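Local coordinates for protein beta-L-arabinobiosidase (Bacteroides thetaiotaomicron, PDB 5MQR) that probably hydrolyses glycosidic bonds, including those of L-arabinofuranose units, in the breakdown of plant pectin by gut bacteria, at residues 624-629 with 667-672; 632-637 with 675-680; 612-617 with 650-655; 660-665 with 1075-1080. All blocks are in the same frame, centred on the assembly; numbering follows the deposited sequence.

Interaction 1: residues 624-629 with 667-672; sequences ADFSHY and NFEEMY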
# COMPACT_ATOMS: atom_id res chain seq x y z
N ALA A 624 -14.70 3.48 -7.36
CA ALA A 624 -15.50 2.28 -7.73
C ALA A 624 -15.76 1.31 -6.58
O ALA A 624 -16.81 0.66 -6.55
CB ALA A 624 -14.88 1.51 -8.92
N ASP A 625 -14.86 1.22 -5.61
CA ASP A 625 -15.13 0.38 -4.45
C ASP A 625 -16.10 0.97 -3.41
O ASP A 625 -16.49 0.26 -2.49
CB ASP A 625 -13.85 -0.06 -3.79
CG ASP A 625 -12.95 -0.80 -4.73
OD1 ASP A 625 -13.46 -1.66 -5.48
OD2 ASP A 625 -11.76 -0.52 -4.75
N PHE A 626 -16.45 2.25 -3.56
CA PHE A 626 -17.36 2.93 -2.63
C PHE A 626 -18.65 3.48 -3.26
O PHE A 626 -19.55 3.96 -2.53
CB PHE A 626 -16.60 4.02 -1.89
CG PHE A 626 -15.38 3.51 -1.21
CD1 PHE A 626 -15.46 2.87 0.02
CD2 PHE A 626 -14.14 3.56 -1.85
CE1 PHE A 626 -14.35 2.31 0.61
CE2 PHE A 626 -13.02 3.01 -1.26
CZ PHE A 626 -13.13 2.39 -0.03
N SER A 627 -18.79 3.32 -4.58
CA SER A 627 -19.93 3.86 -5.28
C SER A 627 -21.22 3.18 -4.90
O SER A 627 -22.27 3.79 -5.07
CB SER A 627 -19.75 3.77 -6.79
OG SER A 627 -19.54 2.43 -7.16
N HIS A 628 -21.16 1.94 -4.39
CA HIS A 628 -22.33 1.28 -3.82
C HIS A 628 -23.06 2.10 -2.73
O HIS A 628 -24.27 1.96 -2.58
CB HIS A 628 -21.99 -0.12 -3.30
CG HIS A 628 -21.12 -0.12 -2.07
ND1 HIS A 628 -21.64 -0.09 -0.79
CD2 HIS A 628 -19.77 -0.16 -1.93
CE1 HIS A 628 -20.65 -0.11 0.08
NE2 HIS A 628 -19.51 -0.15 -0.58
N TYR A 629 -22.36 2.95 -1.98
CA TYR A 629 -23.02 3.78 -0.95
C TYR A 629 -24.02 4.72 -1.57
O TYR A 629 -25.20 4.64 -1.23
CB TYR A 629 -21.99 4.52 -0.05
CG TYR A 629 -21.31 3.61 0.96
CD1 TYR A 629 -22.03 2.96 1.97
CD2 TYR A 629 -19.94 3.41 0.92
CE1 TYR A 629 -21.41 2.13 2.92
CE2 TYR A 629 -19.30 2.58 1.85
CZ TYR A 629 -20.03 1.96 2.85
OH TYR A 629 -19.38 1.17 3.77
N ASN A 667 -20.35 0.95 10.21
CA ASN A 667 -21.15 2.15 10.47
C ASN A 667 -20.37 3.46 10.24
O ASN A 667 -20.90 4.37 9.62
CB ASN A 667 -21.92 2.10 11.82
CG ASN A 667 -21.02 1.94 13.05
OD1 ASN A 667 -19.80 1.89 12.97
ND2 ASN A 667 -21.66 1.82 14.20
N PHE A 668 -19.12 3.53 10.68
CA PHE A 668 -18.26 4.70 10.43
C PHE A 668 -18.05 4.97 8.94
O PHE A 668 -18.11 6.13 8.49
CB PHE A 668 -16.88 4.50 11.07
CG PHE A 668 -16.77 4.93 12.50
CD1 PHE A 668 -17.08 4.05 13.54
CD2 PHE A 668 -16.32 6.19 12.82
CE1 PHE A 668 -16.97 4.44 14.87
CE2 PHE A 668 -16.18 6.59 14.15
CZ PHE A 668 -16.50 5.71 15.18
N GLU A 669 -17.78 3.91 8.21
CA GLU A 669 -17.54 4.01 6.79
C GLU A 669 -18.81 4.48 6.08
O GLU A 669 -18.76 5.42 5.32
CB GLU A 669 -17.06 2.68 6.20
CG GLU A 669 -16.60 2.80 4.75
CD GLU A 669 -16.08 1.51 4.18
OE1 GLU A 669 -14.91 1.16 4.50
OE2 GLU A 669 -16.82 0.83 3.41
N GLU A 670 -19.94 3.85 6.38
CA GLU A 670 -21.22 4.21 5.77
C GLU A 670 -21.58 5.66 6.07
O GLU A 670 -22.08 6.34 5.19
CB GLU A 670 -22.34 3.29 6.27
CG GLU A 670 -23.70 3.62 5.69
CD GLU A 670 -24.77 2.65 6.15
OE1 GLU A 670 -25.02 2.51 7.37
OE2 GLU A 670 -25.39 2.03 5.28
N MSE A 671 -21.32 6.11 7.29
CA MSE A 671 -21.68 7.48 7.71
C MSE A 671 -20.81 8.49 7.02
O MSE A 671 -21.26 9.58 6.71
CB MSE A 671 -21.58 7.67 9.22
CG MSE A 671 -22.29 8.91 9.75
SE MSE A 671 -24.23 8.90 9.26
CE MSE A 671 -24.69 7.12 9.95
N TYR A 672 -19.55 8.13 6.78
CA TYR A 672 -18.65 8.95 6.02
C TYR A 672 -19.27 9.29 4.68
O TYR A 672 -19.40 10.45 4.31
CB TYR A 672 -17.30 8.24 5.82
CG TYR A 672 -16.33 9.11 5.09
CD1 TYR A 672 -15.55 10.03 5.76
CD2 TYR A 672 -16.22 9.05 3.70
CE1 TYR A 672 -14.67 10.85 5.08
CE2 TYR A 672 -15.35 9.87 3.01
CZ TYR A 672 -14.57 10.77 3.70
OH TYR A 672 -13.74 11.62 3.01
O HOH W 1 -16.97 -0.23 1.02
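Y629 and E670 stand opposite each other, their CA atoms 7.0 Å apart, where the first turn of helix 627-636 meets helix 666-680. The contact is small and buried. Y629 has the largest share, followed by E669. The CG of Y629 lies anti to the carbonyl carbon (chi1 -75°), which directs the phenol at the other helix. Y629 OH donates a hydrogen bond of 2.6 Å to OE2 of E669. The donor comes to the anti side of that oxygen, 24° out of the carboxylate plane. The phenol ring stands nearly perpendicular to the carboxylate, and OE2 lies at the ring edge. Further round the same ring, CE1 of Y629 rests against the backbone of E670, 3.5 Å from its CA. CB and CG of E670 add aliphatic contact there. The carboxylate of E670 turns elsewhere, and its OE1 bonds to the hydroxyl of Y987.

F626 adds a ring edge, its CE1 being 4.0 Å from OE2 of E669. Both F626 and Y629 also meet the ring of Y673. H628 covers one face of the Y629 ring, its CE1 3.4 Å above the plane. Its NE2 is linked to E669 through a water that donates to OE2 at 2.6 Å. E669 OE1 accepts a weak bond from C663 N.

OE2 of E669 is therefore held by two short donated bonds, one from the phenol and one from the water. This probably limits the rotation of the carboxylate. It gives a buried acceptor polar partners from both the tyrosine of the other helix and an ordered water.

Interaction 2: residues 632-637 with 675-680; sequences SFNGME and RWWSLR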
# COMPACT_ATOMS: atom_id res chain seq x y z
N SER A 632 -26.99 2.78 -2.91
CA SER A 632 -27.90 2.39 -1.80
C SER A 632 -28.70 3.57 -1.27
O SER A 632 -29.88 3.44 -1.05
CB SER A 632 -27.14 1.75 -0.63
OG SER A 632 -26.52 0.55 -1.04
N PHE A 633 -28.04 4.70 -1.04
CA PHE A 633 -28.73 5.88 -0.51
C PHE A 633 -29.82 6.39 -1.47
O PHE A 633 -30.92 6.76 -1.05
CB PHE A 633 -27.73 7.01 -0.19
CG PHE A 633 -26.58 6.61 0.72
CD1 PHE A 633 -26.74 5.64 1.74
CD2 PHE A 633 -25.35 7.24 0.60
CE1 PHE A 633 -25.68 5.31 2.57
CE2 PHE A 633 -24.29 6.90 1.43
CZ PHE A 633 -24.45 5.93 2.41
N ASN A 634 -29.52 6.36 -2.77
CA ASN A 634 -30.50 6.76 -3.79
C ASN A 634 -31.73 5.85 -3.84
O ASN A 634 -32.83 6.32 -4.07
CB ASN A 634 -29.83 6.83 -5.16
CG ASN A 634 -28.82 7.96 -5.28
OD1 ASN A 634 -28.80 8.90 -4.47
ND2 ASN A 634 -27.95 7.85 -6.27
N GLY A 635 -31.54 4.55 -3.62
CA GLY A 635 -32.60 3.55 -3.69
C GLY A 635 -33.40 3.34 -2.42
O GLY A 635 -34.49 2.82 -2.49
N MSE A 636 -32.89 3.76 -1.25
CA MSE A 636 -33.49 3.37 0.05
C MSE A 636 -34.71 4.16 0.46
O MSE A 636 -35.49 3.71 1.31
CB MSE A 636 -32.45 3.39 1.17
CG MSE A 636 -32.08 4.79 1.64
SE MSE A 636 -30.50 4.69 2.81
CE MSE A 636 -30.31 6.64 3.07
N GLU A 637 -34.88 5.34 -0.13
CA GLU A 637 -35.97 6.26 0.21
C GLU A 637 -36.17 7.25 -0.94
O GLU A 637 -35.29 7.41 -1.80
CB GLU A 637 -35.69 6.99 1.57
CG GLU A 637 -34.39 7.81 1.61
CD GLU A 637 -33.81 8.07 3.01
OE1 GLU A 637 -33.10 9.11 3.18
OE2 GLU A 637 -34.04 7.26 3.95
N ARG A 675 -22.85 11.30 4.82
CA ARG A 675 -22.85 12.72 5.17
C ARG A 675 -22.36 13.56 4.00
O ARG A 675 -22.82 14.69 3.83
CB ARG A 675 -22.04 12.99 6.43
CG ARG A 675 -22.77 12.53 7.71
CD ARG A 675 -24.04 13.33 7.99
NE ARG A 675 -23.74 14.73 8.15
CZ ARG A 675 -23.64 15.38 9.32
NH1 ARG A 675 -23.89 14.79 10.50
NH2 ARG A 675 -23.31 16.67 9.29
N TRP A 676 -21.46 13.00 3.17
CA TRP A 676 -21.12 13.70 1.94
C TRP A 676 -22.32 13.75 0.97
O TRP A 676 -22.58 14.78 0.38
CB TRP A 676 -19.92 13.09 1.23
CG TRP A 676 -18.61 13.39 1.84
CD1 TRP A 676 -17.66 12.48 2.19
CD2 TRP A 676 -18.07 14.67 2.16
NE1 TRP A 676 -16.56 13.11 2.70
CE2 TRP A 676 -16.78 14.45 2.71
CE3 TRP A 676 -18.55 15.98 2.06
CZ2 TRP A 676 -15.96 15.48 3.15
CZ3 TRP A 676 -17.73 17.01 2.49
CH2 TRP A 676 -16.45 16.76 3.03
N TRP A 677 -23.01 12.61 0.82
CA TRP A 677 -24.16 12.49 -0.05
C TRP A 677 -25.30 13.42 0.39
O TRP A 677 -26.04 13.97 -0.43
CB TRP A 677 -24.63 11.02 -0.04
CG TRP A 677 -25.86 10.68 -0.83
CD1 TRP A 677 -25.92 10.34 -2.15
CD2 TRP A 677 -27.18 10.57 -0.33
NE1 TRP A 677 -27.21 10.05 -2.51
CE2 TRP A 677 -28.00 10.18 -1.41
CE3 TRP A 677 -27.75 10.79 0.92
CZ2 TRP A 677 -29.38 10.01 -1.27
CZ3 TRP A 677 -29.12 10.61 1.06
CH2 TRP A 677 -29.91 10.21 -0.03
N SER A 678 -25.43 13.56 1.69
CA SER A 678 -26.40 14.43 2.28
C SER A 678 -26.04 15.90 2.06
O SER A 678 -26.85 16.65 1.55
CB SER A 678 -26.48 14.17 3.77
OG SER A 678 -27.67 14.79 4.19
N LEU A 679 -24.82 16.28 2.46
CA LEU A 679 -24.34 17.66 2.29
C LEU A 679 -24.53 18.14 0.86
O LEU A 679 -24.95 19.26 0.63
CB LEU A 679 -22.86 17.77 2.65
CG LEU A 679 -22.25 19.16 2.48
CD1 LEU A 679 -22.73 20.08 3.59
CD2 LEU A 679 -20.75 19.09 2.47
N ARG A 680 -24.25 17.27 -0.11
CA ARG A 680 -24.34 17.63 -1.51
C ARG A 680 -25.74 18.13 -1.93
O ARG A 680 -25.85 18.99 -2.82
CB ARG A 680 -23.77 16.51 -2.41
CG ARG A 680 -24.59 16.12 -3.63
CD ARG A 680 -25.60 15.12 -3.11
NE ARG A 680 -26.79 15.11 -3.85
CZ ARG A 680 -27.75 14.22 -3.67
NH1 ARG A 680 -27.70 13.25 -2.75
NH2 ARG A 680 -28.81 14.34 -4.45
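W677 meets F633 with the flat of its indole and N634 with its edge. CB of F633 sits over one face, 3.5 Å from the centroid of the six-membered ring and 15° off the ring normal. This is a CH-pi contact. The F633 ring runs on past the indole in the opposite direction. It meets the five-membered ring obliquely, with centroids 5.3 Å apart.

At the indole edge, NE1 of W677 donates a hydrogen bond of 2.8 Å to OD1 of N634. The acceptor lies almost in the indole plane, but the donor is tilted 34° from the carbonyl plane of the amide. W677 reaches both partners because its CG is anti to the backbone N (chi1 177°), which stretches the ring out to helix 627-636.

The other face of the indole is covered by R680, three residues on. NH1 of R680 lies 3.2 Å above the ring plane, toward its rim. That nitrogen also donates to the backbone O of W677 at 2.9 Å. NH2 of R680 bonds to OD1 of N647 and to the carbonyl of I645, so the guanidinium is tied in place from several sides. A phenylalanine in place of W677 would probably strand OD1 of N634 without its donor and open a gap between F633 and R680.

Around this pairing, helix 647-657 closes in with N647 against N634 and W677. F633 and M636 lean on P992 of strand 991-992. On helix 666-680, W676 and L679 reach E718 of helix 712-719.

Interaction 3: residues 612-617 with 650-655; sequences TDKDAS and ASEWME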
# COMPACT_ATOMS: atom_id res chain seq x y z
N THR A 612 -6.19 11.26 -16.36
CA THR A 612 -7.27 12.21 -16.08
C THR A 612 -8.50 11.54 -15.42
O THR A 612 -9.54 12.18 -15.33
CB THR A 612 -7.71 12.97 -17.36
OG1 THR A 612 -8.00 12.02 -18.39
CG2 THR A 612 -6.60 13.94 -17.82
N ASP A 613 -8.37 10.29 -14.97
CA ASP A 613 -9.45 9.62 -14.27
C ASP A 613 -9.82 10.50 -13.07
O ASP A 613 -8.94 11.08 -12.41
CB ASP A 613 -9.07 8.22 -13.74
CG ASP A 613 -8.87 7.17 -14.84
OD1 ASP A 613 -9.11 7.44 -16.03
OD2 ASP A 613 -8.43 6.04 -14.52
N LYS A 614 -11.11 10.59 -12.79
CA LYS A 614 -11.61 11.44 -11.71
C LYS A 614 -10.98 11.14 -10.35
O LYS A 614 -10.70 12.05 -9.59
CB LYS A 614 -13.13 11.40 -11.68
CG LYS A 614 -13.69 12.22 -12.83
CD LYS A 614 -15.14 11.93 -13.16
CE LYS A 614 -15.55 12.77 -14.39
NZ LYS A 614 -17.04 12.78 -14.56
N ASP A 615 -10.69 9.88 -10.07
CA ASP A 615 -10.02 9.48 -8.84
C ASP A 615 -8.55 9.10 -9.01
O ASP A 615 -7.98 8.43 -8.14
CB ASP A 615 -10.81 8.37 -8.13
CG ASP A 615 -10.82 7.05 -8.87
OD1 ASP A 615 -10.40 6.97 -10.04
OD2 ASP A 615 -11.31 6.07 -8.26
N ALA A 616 -7.92 9.57 -10.09
CA ALA A 616 -6.45 9.36 -10.29
C ALA A 616 -5.58 10.00 -9.20
O ALA A 616 -4.40 9.68 -9.06
CB ALA A 616 -6.03 9.94 -11.64
N SER A 617 -6.13 10.98 -8.50
CA SER A 617 -5.44 11.65 -7.40
C SER A 617 -5.40 10.79 -6.10
O SER A 617 -4.65 11.11 -5.16
CB SER A 617 -6.14 13.01 -7.17
OG SER A 617 -7.58 12.87 -7.28
N ALA A 650 -25.31 12.41 -8.10
CA ALA A 650 -24.63 12.50 -6.83
C ALA A 650 -23.36 11.65 -6.76
O ALA A 650 -22.37 12.11 -6.18
CB ALA A 650 -25.58 12.16 -5.67
N SER A 651 -23.40 10.44 -7.33
CA SER A 651 -22.24 9.54 -7.29
C SER A 651 -21.10 10.13 -8.09
O SER A 651 -19.97 10.12 -7.66
CB SER A 651 -22.57 8.14 -7.85
OG SER A 651 -21.51 7.23 -7.62
N GLU A 652 -21.41 10.66 -9.25
CA GLU A 652 -20.42 11.32 -10.11
C GLU A 652 -19.82 12.55 -9.41
O GLU A 652 -18.59 12.73 -9.39
CB GLU A 652 -21.03 11.70 -11.46
CG GLU A 652 -20.12 12.53 -12.37
CD GLU A 652 -20.71 12.75 -13.77
OE1 GLU A 652 -21.91 13.12 -13.88
OE2 GLU A 652 -19.97 12.54 -14.77
N TRP A 653 -20.68 13.39 -8.83
CA TRP A 653 -20.24 14.52 -8.04
C TRP A 653 -19.32 14.06 -6.89
O TRP A 653 -18.29 14.69 -6.67
CB TRP A 653 -21.43 15.32 -7.52
CG TRP A 653 -21.04 16.52 -6.67
CD1 TRP A 653 -20.86 17.81 -7.09
CD2 TRP A 653 -20.79 16.51 -5.26
NE1 TRP A 653 -20.52 18.61 -6.01
CE2 TRP A 653 -20.46 17.83 -4.89
CE3 TRP A 653 -20.81 15.52 -4.29
CZ2 TRP A 653 -20.16 18.18 -3.59
CZ3 TRP A 653 -20.52 15.87 -2.99
CH2 TRP A 653 -20.20 17.19 -2.65
N MSE A 654 -19.68 12.99 -6.19
CA MSE A 654 -18.85 12.50 -5.07
C MSE A 654 -17.49 12.08 -5.58
O MSE A 654 -16.47 12.45 -5.01
CB MSE A 654 -19.53 11.35 -4.31
CG MSE A 654 -20.64 11.87 -3.40
SE MSE A 654 -21.92 10.46 -2.92
CE MSE A 654 -20.78 9.57 -1.60
N GLU A 655 -17.47 11.31 -6.67
CA GLU A 655 -16.22 10.85 -7.25
C GLU A 655 -15.26 12.02 -7.58
O GLU A 655 -14.06 11.90 -7.37
CB GLU A 655 -16.49 9.99 -8.49
CG GLU A 655 -15.24 9.34 -9.04
CD GLU A 655 -15.45 8.46 -10.28
OE1 GLU A 655 -16.50 8.51 -10.96
OE2 GLU A 655 -14.50 7.73 -10.59
O HOH W 2 -11.45 12.90 -7.09
O HOH W 3 -12.38 7.20 -11.97
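K614 and E652 form the direct charge pair of this contact, a salt bridge of 2.9 Å between NZ and OE2. The lysine chain, extended beyond CG, crosses E652 obliquely and brings NZ to its carboxylate. NZ has a second carboxylate partner in E656, one helix turn further on.

Like charges also approach. OD1 of D615 is 4.2 Å from OE2 of E655, with the two carboxylate planes at right angles. A water donates to both, at 2.8 Å to D615 OD1 and 2.6 Å to E655 OE2, and would be expected to ease their repulsion. OD2 of D615 is bonded to the backbone N of Y623.

A second water joins the backbones, donating to the carbonyl oxygens of K614 and E655. Apolar contact is slight: CB of K614 packs on CG of E655 at 4.0 Å.

K614 and D615 are the two central residues of a type I beta turn from D613 to A616, closed by the bond from A616 N to D613 O. The carboxylate of D613 bonds to the backbone N of K469 and E470. The turn lies in the connection from strand 600-610 to helix 627-636. D613 holds it to the start of strand 470-479, while K614 and D615 face helix 647-657.

Interaction 4: residues 660-665 with 1075-1080; sequences LFECPQ and DRYHCG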
# COMPACT_ATOMS: atom_id res chain seq x y z
N LEU A 660 -11.59 9.99 -0.01
CA LEU A 660 -12.10 8.63 0.21
C LEU A 660 -11.62 8.06 1.53
O LEU A 660 -10.50 8.33 1.95
CB LEU A 660 -11.68 7.73 -0.95
CG LEU A 660 -12.16 8.16 -2.35
CD1 LEU A 660 -11.51 7.28 -3.42
CD2 LEU A 660 -13.67 8.12 -2.50
N PHE A 661 -12.46 7.26 2.17
CA PHE A 661 -12.17 6.71 3.49
C PHE A 661 -12.61 5.24 3.56
O PHE A 661 -13.59 4.84 2.96
CB PHE A 661 -12.91 7.53 4.59
CG PHE A 661 -12.91 6.90 5.97
CD1 PHE A 661 -11.81 7.02 6.80
CD2 PHE A 661 -13.99 6.19 6.43
CE1 PHE A 661 -11.80 6.43 8.06
CE2 PHE A 661 -13.98 5.60 7.69
CZ PHE A 661 -12.88 5.71 8.50
N GLU A 662 -11.87 4.44 4.30
CA GLU A 662 -12.35 3.13 4.70
C GLU A 662 -11.79 2.74 6.03
O GLU A 662 -10.71 3.18 6.42
CB GLU A 662 -12.01 2.02 3.69
CG GLU A 662 -10.52 1.75 3.49
CD GLU A 662 -10.23 0.45 2.73
OE1 GLU A 662 -11.14 -0.12 2.05
OE2 GLU A 662 -9.06 0.01 2.82
N CYS A 663 -12.53 1.87 6.70
CA CYS A 663 -12.10 1.25 7.92
C CYS A 663 -12.88 -0.04 8.02
O CYS A 663 -13.76 -0.26 7.21
CB CYS A 663 -12.35 2.20 9.08
SG CYS A 663 -14.08 2.35 9.52
N PRO A 664 -12.54 -0.92 8.98
CA PRO A 664 -13.22 -2.23 9.13
C PRO A 664 -14.57 -2.18 9.83
O PRO A 664 -15.22 -3.21 9.95
CB PRO A 664 -12.25 -3.04 10.01
CG PRO A 664 -11.14 -2.12 10.40
CD PRO A 664 -11.50 -0.73 10.00
N GLN A 665 -14.98 -1.01 10.30
CA GLN A 665 -16.24 -0.86 11.02
C GLN A 665 -17.24 -0.22 10.06
O GLN A 665 -17.06 0.93 9.64
CB GLN A 665 -16.03 -0.04 12.29
CG GLN A 665 -17.14 -0.23 13.33
CD GLN A 665 -16.85 0.45 14.67
OE1 GLN A 665 -15.70 0.47 15.14
NE2 GLN A 665 -17.87 1.00 15.27
N ASP A 1075 -1.06 -6.07 5.45
CA ASP A 1075 -1.72 -6.83 4.38
C ASP A 1075 -2.95 -6.15 3.77
O ASP A 1075 -3.49 -6.64 2.79
CB ASP A 1075 -2.05 -8.27 4.80
CG ASP A 1075 -3.04 -8.33 5.95
OD1 ASP A 1075 -3.02 -7.43 6.84
OD2 ASP A 1075 -3.81 -9.31 5.97
N ARG A 1076 -3.37 -5.01 4.30
CA ARG A 1076 -4.47 -4.29 3.67
C ARG A 1076 -3.99 -3.50 2.46
O ARG A 1076 -4.67 -3.50 1.44
CB ARG A 1076 -5.18 -3.35 4.67
CG ARG A 1076 -6.40 -2.62 4.11
CD ARG A 1076 -7.53 -3.57 3.81
NE ARG A 1076 -8.74 -2.92 3.32
CZ ARG A 1076 -9.84 -3.58 2.97
NH1 ARG A 1076 -9.90 -4.92 3.10
NH2 ARG A 1076 -10.91 -2.93 2.53
N TYR A 1077 -2.87 -2.79 2.60
CA TYR A 1077 -2.31 -1.92 1.52
C TYR A 1077 -0.99 -2.40 0.92
O TYR A 1077 -0.60 -1.88 -0.12
CB TYR A 1077 -2.18 -0.46 1.99
CG TYR A 1077 -3.47 -0.02 2.63
CD1 TYR A 1077 -4.61 0.21 1.86
CD2 TYR A 1077 -3.60 0.06 4.01
CE1 TYR A 1077 -5.81 0.57 2.43
CE2 TYR A 1077 -4.81 0.42 4.59
CZ TYR A 1077 -5.91 0.67 3.81
OH TYR A 1077 -7.12 0.98 4.39
N HIS A 1078 -0.32 -3.37 1.55
CA HIS A 1078 0.95 -3.93 1.05
C HIS A 1078 1.96 -2.81 0.73
O HIS A 1078 2.52 -2.77 -0.37
CB HIS A 1078 0.70 -4.84 -0.16
CG HIS A 1078 -0.08 -6.07 0.16
ND1 HIS A 1078 -1.39 -6.25 -0.23
CD2 HIS A 1078 0.25 -7.18 0.85
CE1 HIS A 1078 -1.84 -7.41 0.20
NE2 HIS A 1078 -0.85 -8.00 0.86
N CYS A 1079 2.12 -1.87 1.66
CA CYS A 1079 3.15 -0.85 1.54
C CYS A 1079 3.92 -0.72 2.85
O CYS A 1079 4.52 0.31 3.10
CB CYS A 1079 2.51 0.49 1.14
SG CYS A 1079 1.47 1.17 2.47
N GLY A 1080 3.90 -1.77 3.67
CA GLY A 1080 4.56 -1.74 4.99
C GLY A 1080 3.60 -1.65 6.16
O GLY A 1080 2.42 -1.33 5.99
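E662 meets R1076 and Y1077 with its carboxylate, and three donated hydrogen bonds make up the contact. R1076 grips it side-on with two nitrogens. NH2 donates to OE1 of E662 at 2.9 Å, and NE donates to OE2 of E662 at 3.0 Å. Both bonds are nearly straight, at 168°, and both acceptors lie in the guanidinium plane. The carboxylate is not coplanar with it. The two planes are 38° apart, so each oxygen is met from above the carboxylate plane.

The third donor is the hydroxyl of Y1077, which bonds to OE2 of E662 at 2.7 Å. OE2 accepts with its anti lone pair, away from OE1. OE2 therefore has two donors across the contact and OE1 has one. E662 reaches them because CG sits between the backbone N and the carbonyl carbon (chi1 63°) and the chain beyond is extended. CG of R1076 lies 3.3 Å above one face of the Y1077 ring.

Further partners set the stage. R1076 makes a cation-pi contact with W1053, and the backbone N of Y1077 bonds to OD2 of D1071. E662 itself belongs to strand 660-662, an outermost strand of a five-stranded antiparallel sheet, and pairs there with C1055. An alanine at E662 would remove both carboxylate oxygens and is likely to leave the R1076 charge and the Y1077 hydroxyl without their mates on this strand.

The salt bridge ties a loop of the family 65 C-terminal domain region, between strands 1064-1071 and 1082-1087, to strand 660-662. The carboxylate is buried, and its charge is probably balanced largely by R1076.

How the interactions relate
Interactions 1 and 2 are successive contacts of the same two helices, 627-636 and 666-680, with centres 10 Å apart. They touch where E670 O lies 3.7 Å from F633 CZ. Interaction 3 brings in helix 647-657, which packs on interaction 2 through R680 CB and W653 CZ3, 3.4 Å apart. Interaction 4 lies within the sheet that strand 660-662 shares with the C-terminal strands; this strand leads into helix 666-680. It borders interaction 1: E669 OE1 is 3.1 Å from E662 CB, so the carboxylate of E669 packs against the base of the E662 side chain. Interactions 2 and 4 do not touch. None of the four includes a residue of the sodium or calcium sites.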